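Local coordinates for protein enolase from the environmental genome shotgun sequencing of the Sargasso Sea (PDB 2QGY) that is of unknown function but, as an enolase-superfamily member, probably uses a magnesium ion to stabilise an enolate intermediate formed from a carboxylate substrate, at residues 246-252 / 268-274; 197-203 / 222-228; 293-299 / 321-325; 230-234 / 254-259. One frame throughout, in Å; residues are numbered along the deposited sequence. Where two conformers were deposited one is given.

Contact 1: 246-252 / 268-274; sequences MKVVTGE and AADIFNP. With MG (magnesium ion), chain C.
Asn273 turns its carboxamide to the chain just past the end of strand 248-250, where one side chain bonds to both the backbone and the metal-binding carboxylate of Glu252. Asn273 OD1 accepts from Glu252 N at 2.9 Å, with the donor standing 56° out of the amide plane. Asn273 ND2 donates to Glu252 OE1 at 3.2 Å, on the anti side of the carboxylate and somewhat out of its plane; both bonds are bent. With chi1 at 70°, CG of Asn273 is wedged between its own backbone N and carbonyl carbon, which lays the amide against Val249 CG1 (3.5 Å to Asn273 CG). Glu252 OE1 also binds the magnesium ion at 1.9 Å, so the amide is a second-shell group helping to fix the carboxylate's rotation, while Glu252 OE2 accepts from a metal-bound water.

Behind this end the strands run parallel, Val249 pairing with Ile271 and Thr250 with Phe272. Val249 CG2 packs on Ile271 CB at 3.8 Å. At the far end Asp270 OD2 takes the N-H of Val248 on its anti lone pair (2.7 Å, 166° at the hydrogen), and Val248 O receives two backbone donors, Asp270 N and Ile271 N. Asp270 OD1 forms a salt bridge with Lys241. The segments are the two strands of a beta-alpha-beta unit, joined through helix 257-265, in the barrel domain of the enolase superfamily, a metal ligand following the first.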
# COMPACT_ATOMS: atom_id res chain seq x y z
N MET A 246 13.08 -20.13 -17.85
CA MET A 246 11.92 -19.44 -18.39
C MET A 246 11.90 -18.00 -17.84
O MET A 246 12.28 -17.75 -16.70
CB MET A 246 10.64 -20.22 -18.02
CG MET A 246 10.41 -21.58 -18.79
SD MET A 246 9.03 -22.58 -18.16
CE MET A 246 9.45 -22.74 -16.48
N LYS A 247 11.46 -17.04 -18.64
CA LYS A 247 11.42 -15.66 -18.17
C LYS A 247 10.43 -15.45 -17.03
O LYS A 247 9.27 -15.87 -17.14
CB LYS A 247 11.08 -14.73 -19.31
CG LYS A 247 12.18 -14.69 -20.38
CD LYS A 247 11.75 -13.83 -21.55
CE LYS A 247 12.75 -14.00 -22.71
NZ LYS A 247 14.15 -13.80 -22.28
N VAL A 248 10.88 -14.79 -15.96
CA VAL A 248 10.03 -14.55 -14.79
C VAL A 248 9.52 -13.07 -14.81
O VAL A 248 10.29 -12.14 -15.03
CB VAL A 248 10.78 -14.91 -13.46
CG1 VAL A 248 10.00 -14.50 -12.19
CG2 VAL A 248 11.11 -16.43 -13.38
N VAL A 249 8.22 -12.91 -14.57
CA VAL A 249 7.58 -11.60 -14.60
C VAL A 249 6.99 -11.30 -13.20
O VAL A 249 6.34 -12.15 -12.64
CB VAL A 249 6.42 -11.56 -15.61
CG1 VAL A 249 5.83 -10.10 -15.68
CG2 VAL A 249 6.93 -11.92 -17.04
N THR A 250 7.21 -10.10 -12.67
CA THR A 250 6.61 -9.74 -11.38
C THR A 250 6.41 -8.24 -11.38
O THR A 250 7.04 -7.56 -12.19
CB THR A 250 7.51 -10.14 -10.16
OG1 THR A 250 6.79 -9.92 -8.91
CG2 THR A 250 8.80 -9.37 -10.14
N GLY A 251 5.54 -7.73 -10.50
CA GLY A 251 5.49 -6.28 -10.32
C GLY A 251 4.08 -5.73 -10.28
O GLY A 251 3.85 -4.71 -9.66
N GLU A 252 3.14 -6.43 -10.91
CA GLU A 252 1.75 -5.94 -11.00
C GLU A 252 1.09 -5.58 -9.67
O GLU A 252 0.25 -4.69 -9.62
CB GLU A 252 0.89 -6.94 -11.76
CG GLU A 252 0.63 -8.24 -11.07
CD GLU A 252 -0.44 -9.04 -11.80
OE1 GLU A 252 -0.10 -9.59 -12.85
OE2 GLU A 252 -1.62 -9.06 -11.37
N ALA A 268 16.10 -10.50 -9.63
CA ALA A 268 14.99 -11.33 -9.21
C ALA A 268 13.94 -11.61 -10.30
O ALA A 268 13.03 -12.42 -10.10
CB ALA A 268 14.32 -10.74 -7.95
N ALA A 269 14.09 -10.97 -11.44
CA ALA A 269 13.10 -11.11 -12.51
C ALA A 269 13.68 -10.70 -13.85
O ALA A 269 14.69 -10.01 -13.93
CB ALA A 269 11.84 -10.29 -12.20
N ASP A 270 13.01 -11.14 -14.90
CA ASP A 270 13.42 -10.85 -16.27
C ASP A 270 12.60 -9.69 -16.86
O ASP A 270 13.08 -8.96 -17.75
CB ASP A 270 13.21 -12.12 -17.10
CG ASP A 270 14.06 -13.28 -16.57
OD1 ASP A 270 15.29 -13.15 -16.71
OD2 ASP A 270 13.56 -14.28 -16.00
N ILE A 271 11.37 -9.54 -16.37
CA ILE A 271 10.43 -8.53 -16.90
C ILE A 271 9.64 -8.00 -15.70
O ILE A 271 9.25 -8.75 -14.83
CB ILE A 271 9.41 -9.20 -17.89
CG1 ILE A 271 10.14 -9.83 -19.10
CG2 ILE A 271 8.32 -8.17 -18.36
CD1 ILE A 271 9.26 -10.82 -19.92
N PHE A 272 9.39 -6.70 -15.66
CA PHE A 272 8.52 -6.16 -14.62
C PHE A 272 7.17 -5.79 -15.25
O PHE A 272 7.14 -5.28 -16.36
CB PHE A 272 9.10 -4.87 -14.04
CG PHE A 272 10.44 -5.03 -13.34
CD1 PHE A 272 10.81 -6.24 -12.74
CD2 PHE A 272 11.32 -3.95 -13.28
CE1 PHE A 272 12.05 -6.34 -12.06
CE2 PHE A 272 12.56 -4.06 -12.60
CZ PHE A 272 12.90 -5.25 -12.00
N ASN A 273 6.06 -6.01 -14.53
CA ASN A 273 4.75 -5.65 -15.06
C ASN A 273 3.96 -4.79 -14.04
O ASN A 273 2.83 -5.11 -13.72
CB ASN A 273 3.97 -6.90 -15.52
CG ASN A 273 3.52 -7.78 -14.35
OD1 ASN A 273 4.15 -7.80 -13.29
ND2 ASN A 273 2.39 -8.47 -14.52
N PRO A 274 4.52 -3.65 -13.59
CA PRO A 274 3.72 -2.77 -12.74
C PRO A 274 2.48 -2.34 -13.57
O PRO A 274 2.56 -2.26 -14.82
CB PRO A 274 4.63 -1.55 -12.51
CG PRO A 274 5.55 -1.52 -13.71
CD PRO A 274 5.81 -3.04 -13.97
MG MG C . -0.85 -11.21 -13.64
O HOH W 1 14.53 -16.88 -15.73
O HOH W 2 -2.59 -11.17 -12.62
O HOH W 3 -0.22 -12.27 -11.98
O HOH W 4 -2.12 -10.47 -15.19

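Contact 2: 197-203 / 222-228; sequences LMLDLAV and PYWIEEP. With MG (magnesium ion), chain C.
Met198 lays CB over one face of the Trp224 indole, 3.5 Å from the centroid of the five-membered ring and only 14° off its normal, a CH-pi contact. The Met198 side chain bends twice along its length and runs on across the indole, setting SD above the six-membered ring at a longer range and bringing CE to 3.8 Å from Tyr223 CD2. On the opposite face of the sheet Leu199 and Ile225 run alongside each other in the same direction, with their CD1 atoms 3.8 Å apart; Leu201 CD1 reaches Ile225 CG2 and Pro228 CB.

These are parallel neighbouring strands of the barrel, linked through helix 207-217 as a beta-alpha-beta unit, and their axes cross at -21°. The backbone ladder includes Glu226 N to Leu199 O (2.8 Å). Trp224 NE1 donates to Glu226 OE1, which also forms a salt bridge with Lys169 NZ.

At the C-terminal strand ends Asp200 OD2 and Glu226 OE2 approach to 2.8 Å because both bind the magnesium ion, each at 2.0 Å, their carboxylate planes 44° apart. A metal-bound water donates to Asp200 OD1 and to Glu227 OE1, both at 2.6 Å.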
# COMPACT_ATOMS: atom_id res chain seq x y z
N LEU A 197 3.06 -17.71 -25.89
CA LEU A 197 2.06 -18.14 -24.94
C LEU A 197 2.58 -17.80 -23.55
O LEU A 197 3.53 -18.42 -23.05
CB LEU A 197 1.77 -19.65 -25.06
CG LEU A 197 0.80 -20.27 -24.06
CD1 LEU A 197 -0.62 -19.66 -24.18
CD2 LEU A 197 0.77 -21.80 -24.26
N MET A 198 1.98 -16.80 -22.92
CA MET A 198 2.36 -16.48 -21.54
C MET A 198 1.47 -17.11 -20.48
O MET A 198 0.27 -17.34 -20.70
CB MET A 198 2.59 -14.98 -21.31
CG MET A 198 2.26 -13.96 -22.35
SD MET A 198 2.57 -14.07 -24.13
CE MET A 198 3.18 -12.48 -24.56
N LEU A 199 2.06 -17.43 -19.33
CA LEU A 199 1.38 -18.17 -18.30
C LEU A 199 1.38 -17.33 -17.04
O LEU A 199 2.44 -16.98 -16.52
CB LEU A 199 2.07 -19.54 -18.04
CG LEU A 199 2.26 -20.53 -19.22
CD1 LEU A 199 2.91 -21.85 -18.74
CD2 LEU A 199 0.96 -20.81 -19.96
N ASP A 200 0.19 -17.01 -16.56
CA ASP A 200 0.06 -16.27 -15.33
C ASP A 200 -0.31 -17.24 -14.24
O ASP A 200 -1.42 -17.74 -14.19
CB ASP A 200 -0.97 -15.14 -15.47
CG ASP A 200 -0.92 -14.16 -14.30
OD1 ASP A 200 -0.55 -14.58 -13.19
OD2 ASP A 200 -1.25 -12.96 -14.51
N LEU A 201 0.65 -17.54 -13.37
CA LEU A 201 0.39 -18.46 -12.25
C LEU A 201 -0.38 -17.85 -11.08
O LEU A 201 -0.90 -18.59 -10.24
CB LEU A 201 1.68 -19.09 -11.72
CG LEU A 201 2.57 -19.76 -12.77
CD1 LEU A 201 3.62 -20.69 -12.09
CD2 LEU A 201 1.75 -20.49 -13.82
N ALA A 202 -0.45 -16.52 -11.01
CA ALA A 202 -1.32 -15.84 -10.06
C ALA A 202 -1.01 -16.18 -8.58
O ALA A 202 -1.92 -16.30 -7.75
CB ALA A 202 -2.80 -16.13 -10.40
N VAL A 203 0.28 -16.35 -8.28
CA VAL A 203 0.79 -16.57 -6.92
C VAL A 203 0.13 -17.81 -6.27
O VAL A 203 -0.68 -17.67 -5.36
CB VAL A 203 0.65 -15.32 -6.02
CG1 VAL A 203 1.39 -15.51 -4.70
CG2 VAL A 203 1.18 -14.06 -6.74
N PRO A 222 6.75 -21.89 -22.85
CA PRO A 222 6.06 -20.64 -22.48
C PRO A 222 6.92 -19.40 -22.70
O PRO A 222 8.14 -19.40 -22.48
CB PRO A 222 5.72 -20.83 -21.00
CG PRO A 222 6.57 -21.92 -20.51
CD PRO A 222 6.96 -22.78 -21.70
N TYR A 223 6.29 -18.34 -23.16
CA TYR A 223 7.01 -17.11 -23.43
C TYR A 223 7.48 -16.46 -22.13
O TYR A 223 8.58 -15.87 -22.08
CB TYR A 223 6.11 -16.17 -24.23
CG TYR A 223 6.83 -14.95 -24.75
CD1 TYR A 223 7.54 -15.00 -25.96
CD2 TYR A 223 6.78 -13.74 -24.06
CE1 TYR A 223 8.22 -13.88 -26.44
CE2 TYR A 223 7.43 -12.61 -24.53
CZ TYR A 223 8.15 -12.68 -25.72
OH TYR A 223 8.80 -11.54 -26.16
N TRP A 224 6.63 -16.53 -21.10
CA TRP A 224 7.02 -16.07 -19.76
C TRP A 224 6.16 -16.69 -18.71
O TRP A 224 5.12 -17.26 -19.02
CB TRP A 224 7.07 -14.54 -19.64
CG TRP A 224 5.77 -13.75 -19.52
CD1 TRP A 224 4.71 -13.95 -18.66
CD2 TRP A 224 5.48 -12.54 -20.22
NE1 TRP A 224 3.77 -12.94 -18.82
CE2 TRP A 224 4.22 -12.08 -19.79
CE3 TRP A 224 6.18 -11.81 -21.19
CZ2 TRP A 224 3.64 -10.91 -20.29
CZ3 TRP A 224 5.60 -10.64 -21.69
CH2 TRP A 224 4.34 -10.20 -21.23
N ILE A 225 6.61 -16.61 -17.46
CA ILE A 225 5.92 -17.17 -16.32
C ILE A 225 5.71 -16.00 -15.38
O ILE A 225 6.68 -15.41 -14.89
CB ILE A 225 6.80 -18.24 -15.59
CG1 ILE A 225 7.06 -19.46 -16.49
CG2 ILE A 225 6.11 -18.72 -14.29
CD1 ILE A 225 5.83 -20.16 -16.99
N GLU A 226 4.45 -15.68 -15.13
CA GLU A 226 4.11 -14.48 -14.40
C GLU A 226 3.65 -14.81 -12.98
O GLU A 226 2.88 -15.76 -12.77
CB GLU A 226 3.03 -13.74 -15.20
CG GLU A 226 2.51 -12.52 -14.53
CD GLU A 226 1.62 -11.69 -15.46
OE1 GLU A 226 1.86 -11.66 -16.69
OE2 GLU A 226 0.71 -11.05 -14.93
N GLU A 227 4.20 -14.06 -12.01
CA GLU A 227 3.86 -14.22 -10.60
C GLU A 227 3.88 -15.69 -10.11
O GLU A 227 2.92 -16.15 -9.51
CB GLU A 227 2.52 -13.56 -10.29
CG GLU A 227 2.54 -12.05 -10.49
CD GLU A 227 1.73 -11.39 -9.43
OE1 GLU A 227 0.49 -11.46 -9.56
OE2 GLU A 227 2.33 -10.86 -8.44
N PRO A 228 5.01 -16.40 -10.30
CA PRO A 228 5.08 -17.79 -9.81
C PRO A 228 5.09 -17.80 -8.28
O PRO A 228 4.70 -18.80 -7.66
CB PRO A 228 6.40 -18.33 -10.38
CG PRO A 228 7.26 -17.08 -10.62
CD PRO A 228 6.27 -15.93 -10.91
MG MG C . -0.85 -11.21 -13.64
O HOH W 3 -0.22 -12.27 -11.98
O HOH W 2 -2.59 -11.17 -12.62
O HOH W 4 -2.12 -10.47 -15.19

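Contact 3: 293-299 / 321-325; sequences SNNGIFI and IPNSE
Asn323 reaches into the bend between helix 282-294 and strand 298-299, where its ND2 donates to Ile297 O at 2.8 Å. The bond is nearly straight, 164° at the hydrogen, and lies in both the carbonyl plane and the amide plane. With chi1 at 66°, the Asn323 amide folds over its own backbone and comes beside Ser293 CB, 3.5 Å from Asn323 CG. Two backbone bonds extend this buried part: Asn323 O accepts from Ile299 N, and Ile299 O from Glu325 N (2.7 Å, 174° at the hydrogen). Ile321 CD1 meets Ile299 CB at 4.0 Å.

The solvent side is looser. Phe298 is exposed; its CD1 comes to 3.4 Å from Asn323 O, Ser324 O lies near the plane of the ring at its edge, and Glu325 CG passes Phe298 CB at 3.8 Å. Pro322 CG makes a distant contact with Ser293 OG (4.2 Å). The carboxylate of Glu325 turns to Tyr223 OH through OE1.

Helix 282-294 ends in a Schellman motif with Gly296 at C-prime. The side-chain N-H of Asn323 thus takes up Ile297 O, just before the strand, in place of a backbone donor, while two ordinary backbone bonds tie the 321-325 loop to strand 298-299.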
# COMPACT_ATOMS: atom_id res chain seq x y z
N SER A 293 16.31 -1.26 -18.05
CA SER A 293 16.98 -1.36 -19.35
C SER A 293 18.50 -1.55 -19.18
O SER A 293 19.10 -2.42 -19.84
CB SER A 293 16.67 -0.14 -20.22
OG SER A 293 17.26 -0.27 -21.52
N ASN A 294 19.10 -0.75 -18.30
CA ASN A 294 20.54 -0.79 -18.02
C ASN A 294 20.96 -2.11 -17.41
O ASN A 294 22.15 -2.47 -17.41
CB ASN A 294 20.91 0.37 -17.10
CG ASN A 294 20.72 1.70 -17.77
OD1 ASN A 294 20.72 1.76 -19.00
ND2 ASN A 294 20.52 2.77 -16.98
N ASN A 295 19.97 -2.84 -16.91
CA ASN A 295 20.20 -4.12 -16.28
C ASN A 295 19.63 -5.31 -17.03
O ASN A 295 19.50 -6.40 -16.46
CB ASN A 295 19.70 -4.04 -14.84
CG ASN A 295 20.58 -3.17 -13.99
OD1 ASN A 295 21.59 -3.64 -13.49
ND2 ASN A 295 20.23 -1.89 -13.85
N GLY A 296 19.30 -5.11 -18.31
CA GLY A 296 18.83 -6.19 -19.16
C GLY A 296 17.42 -6.69 -18.89
O GLY A 296 17.06 -7.79 -19.31
N ILE A 297 16.62 -5.86 -18.21
CA ILE A 297 15.25 -6.23 -17.80
C ILE A 297 14.26 -5.43 -18.66
O ILE A 297 14.48 -4.25 -18.95
CB ILE A 297 15.06 -5.93 -16.29
CG1 ILE A 297 15.94 -6.89 -15.47
CG2 ILE A 297 13.55 -5.96 -15.89
CD1 ILE A 297 16.05 -6.59 -13.99
N PHE A 298 13.19 -6.09 -19.11
CA PHE A 298 12.17 -5.43 -19.93
C PHE A 298 10.97 -5.06 -19.09
O PHE A 298 10.80 -5.56 -17.99
CB PHE A 298 11.75 -6.36 -21.06
CG PHE A 298 12.83 -6.56 -22.09
CD1 PHE A 298 12.79 -5.86 -23.29
CD2 PHE A 298 13.90 -7.41 -21.83
CE1 PHE A 298 13.81 -6.02 -24.23
CE2 PHE A 298 14.93 -7.59 -22.77
CZ PHE A 298 14.88 -6.88 -23.97
N ILE A 299 10.14 -4.18 -19.63
CA ILE A 299 8.93 -3.70 -18.97
C ILE A 299 7.70 -4.05 -19.81
O ILE A 299 7.62 -3.71 -20.98
CB ILE A 299 8.96 -2.17 -18.78
CG1 ILE A 299 10.21 -1.73 -17.97
CG2 ILE A 299 7.68 -1.68 -18.07
CD1 ILE A 299 10.28 -2.28 -16.51
N ILE A 321 9.82 3.83 -24.78
CA ILE A 321 10.96 3.17 -24.10
C ILE A 321 11.62 2.09 -24.98
O ILE A 321 10.93 1.41 -25.73
CB ILE A 321 10.58 2.60 -22.70
CG1 ILE A 321 9.43 1.59 -22.83
CG2 ILE A 321 10.20 3.73 -21.74
CD1 ILE A 321 9.21 0.70 -21.59
N PRO A 322 12.97 1.94 -24.90
CA PRO A 322 13.66 0.96 -25.74
C PRO A 322 13.53 -0.47 -25.25
O PRO A 322 13.78 -1.40 -26.04
CB PRO A 322 15.12 1.40 -25.67
CG PRO A 322 15.25 2.03 -24.34
CD PRO A 322 13.91 2.68 -24.04
N ASN A 323 13.11 -0.65 -23.99
CA ASN A 323 13.00 -2.01 -23.40
C ASN A 323 11.56 -2.42 -23.04
O ASN A 323 11.32 -3.06 -22.02
CB ASN A 323 13.88 -2.15 -22.16
CG ASN A 323 13.44 -1.27 -21.02
OD1 ASN A 323 12.97 -0.15 -21.25
ND2 ASN A 323 13.61 -1.75 -19.78
N SER A 324 10.60 -2.02 -23.87
CA SER A 324 9.23 -2.47 -23.70
C SER A 324 9.10 -3.92 -24.15
O SER A 324 9.71 -4.34 -25.15
CB SER A 324 8.30 -1.60 -24.54
OG SER A 324 8.56 -1.81 -25.92
N GLU A 325 8.31 -4.69 -23.40
CA GLU A 325 7.87 -5.98 -23.89
C GLU A 325 6.46 -5.75 -24.44
O GLU A 325 6.00 -4.61 -24.45
CB GLU A 325 7.85 -7.04 -22.78
CG GLU A 325 8.94 -8.06 -22.90
CD GLU A 325 8.77 -9.00 -24.09
OE1 GLU A 325 9.61 -9.90 -24.24
OE2 GLU A 325 7.79 -8.87 -24.86

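Contact 4: 230-234 / 254-259; sequences DGENI and QSGLVH
Gln254 extends its carboxamide over Gly231, joining two loops that follow successive strands of the barrel, 224-226 and 248-250, each leading into the next helix. The 230-233 loop is a type I turn, and Asp230 OD1 accepts from Glu232 N to make an Asx turn within it.

Starting from CB, the Gln254 chain keeps CG anti to its carbonyl carbon (chi1 -76°) and then bends at chi2, 82°. CG sits over one face of the His259 imidazole, 3.6 Å above the ring plane and displaced toward its rim. Gln254 CD comes next, 3.9 Å from Gly231 CA. From there the amide divides its contacts. Gln254 OE1 approaches Gly231 CA at 3.7 Å and accepts from a water that also donates to Gly231 O and meets His259 NE2. Gln254 NE2 passes Glu232 CG at 3.9 Å and donates to two further waters: one receives the N-H of Gly231, the other donates to Glu232 OE2. No direct hydrogen bond crosses between the segments; three waters carry the hydrogen-bonded links between them.

The carboxylates have a further partner, for Asp230 OD1 and Glu232 OE2 both form salt bridges with Arg97 of the second subunit, placing this contact at the dimer interface. Ile234 and His259 pass each other head to tail, Ile234 CD1 lying 4.1 Å from His259 CE1. The imidazole turns its edge to the glycine carbonyl: Gly231 O lies near the ring plane, 3.0 Å from His259 CE1.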
# COMPACT_ATOMS: atom_id res chain seq x y z
N ASP A 230 4.92 -14.80 -4.63
CA ASP A 230 4.53 -13.45 -4.22
C ASP A 230 5.64 -12.44 -4.57
O ASP A 230 6.81 -12.70 -4.32
CB ASP A 230 4.24 -13.40 -2.71
CG ASP A 230 3.47 -12.16 -2.32
OD1 ASP A 230 4.08 -11.08 -2.27
OD2 ASP A 230 2.25 -12.26 -2.04
N GLY A 231 5.25 -11.29 -5.12
CA GLY A 231 6.24 -10.30 -5.59
C GLY A 231 7.08 -9.72 -4.47
O GLY A 231 8.15 -9.19 -4.71
N GLU A 232 6.59 -9.81 -3.24
CA GLU A 232 7.36 -9.33 -2.10
C GLU A 232 8.33 -10.37 -1.55
O GLU A 232 9.21 -10.03 -0.76
CB GLU A 232 6.44 -8.84 -0.98
CG GLU A 232 5.75 -7.54 -1.33
CD GLU A 232 5.01 -6.97 -0.15
OE1 GLU A 232 5.65 -6.32 0.70
OE2 GLU A 232 3.79 -7.18 -0.08
N ASN A 233 8.15 -11.62 -1.95
CA ASN A 233 9.06 -12.69 -1.51
C ASN A 233 10.21 -12.77 -2.50
O ASN A 233 10.25 -13.64 -3.37
CB ASN A 233 8.33 -14.04 -1.43
CG ASN A 233 9.16 -15.11 -0.67
OD1 ASN A 233 10.38 -15.01 -0.56
ND2 ASN A 233 8.48 -16.08 -0.11
N ILE A 234 11.13 -11.82 -2.39
CA ILE A 234 12.19 -11.68 -3.38
C ILE A 234 13.09 -12.93 -3.33
O ILE A 234 13.57 -13.40 -4.39
CB ILE A 234 12.98 -10.34 -3.22
CG1 ILE A 234 11.99 -9.15 -3.26
CG2 ILE A 234 14.04 -10.18 -4.31
CD1 ILE A 234 12.65 -7.78 -3.15
N GLN A 254 2.73 -4.52 -6.92
CA GLN A 254 3.62 -3.67 -6.14
C GLN A 254 3.74 -2.29 -6.78
O GLN A 254 3.38 -2.10 -7.96
CB GLN A 254 4.99 -4.34 -5.96
CG GLN A 254 4.99 -5.46 -4.91
CD GLN A 254 4.47 -6.78 -5.47
OE1 GLN A 254 4.76 -7.11 -6.63
NE2 GLN A 254 3.71 -7.54 -4.66
N SER A 255 4.19 -1.31 -6.00
CA SER A 255 4.35 0.05 -6.52
C SER A 255 5.54 0.69 -5.84
O SER A 255 6.03 0.18 -4.82
CB SER A 255 3.08 0.92 -6.33
OG SER A 255 2.72 1.00 -4.94
N GLY A 256 6.00 1.79 -6.40
CA GLY A 256 7.09 2.53 -5.81
C GLY A 256 8.43 2.14 -6.40
O GLY A 256 8.66 0.98 -6.77
N LEU A 257 9.34 3.09 -6.44
CA LEU A 257 10.65 2.81 -7.03
C LEU A 257 11.49 1.84 -6.21
O LEU A 257 12.22 1.04 -6.77
CB LEU A 257 11.43 4.10 -7.21
CG LEU A 257 10.93 5.08 -8.26
CD1 LEU A 257 11.67 6.40 -8.13
CD2 LEU A 257 11.11 4.48 -9.66
N VAL A 258 11.39 1.93 -4.88
CA VAL A 258 12.31 1.19 -4.01
C VAL A 258 12.19 -0.32 -4.19
O VAL A 258 13.22 -0.99 -4.33
CB VAL A 258 12.10 1.57 -2.53
CG1 VAL A 258 13.03 0.74 -1.62
CG2 VAL A 258 12.36 3.08 -2.34
N HIS A 259 10.96 -0.85 -4.22
CA HIS A 259 10.79 -2.30 -4.40
C HIS A 259 11.42 -2.73 -5.74
O HIS A 259 12.13 -3.74 -5.81
CB HIS A 259 9.32 -2.69 -4.34
CG HIS A 259 9.06 -4.13 -4.69
ND1 HIS A 259 9.41 -5.17 -3.87
CD2 HIS A 259 8.57 -4.69 -5.82
CE1 HIS A 259 9.07 -6.31 -4.44
NE2 HIS A 259 8.58 -6.05 -5.63
O HOH W 5 2.56 -10.39 -5.71
O HOH W 6 7.32 -7.58 -7.44
O HOH W 7 2.67 -6.38 -2.19

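How the contacts relate
Contacts 2, 1 and 3 follow one another round the barrel sheet, strand 224-226 pairing with 248-250 and strand 271-272 with 298-299. Contacts 1 and 2, with centres about 9 Å apart, share the magnesium ion: Glu252 OE1 from contact 1 and Glu226 OE2 from contact 2 stand 2.7 Å apart on it, and Asp200 completes the protein ligands. Contact 3 joins contact 1 through Phe272 N and Phe298 O (3.0 Å) and reaches contact 2 through Tyr223 OH and Glu325 OE1 (2.7 Å). Contact 4 packs against contact 1, Thr250 OG1 lying 3.4 Å from Gly231 CA; the nearest atom of the Gln254 side chain, OE1, is about 10 Å from the magnesium ion.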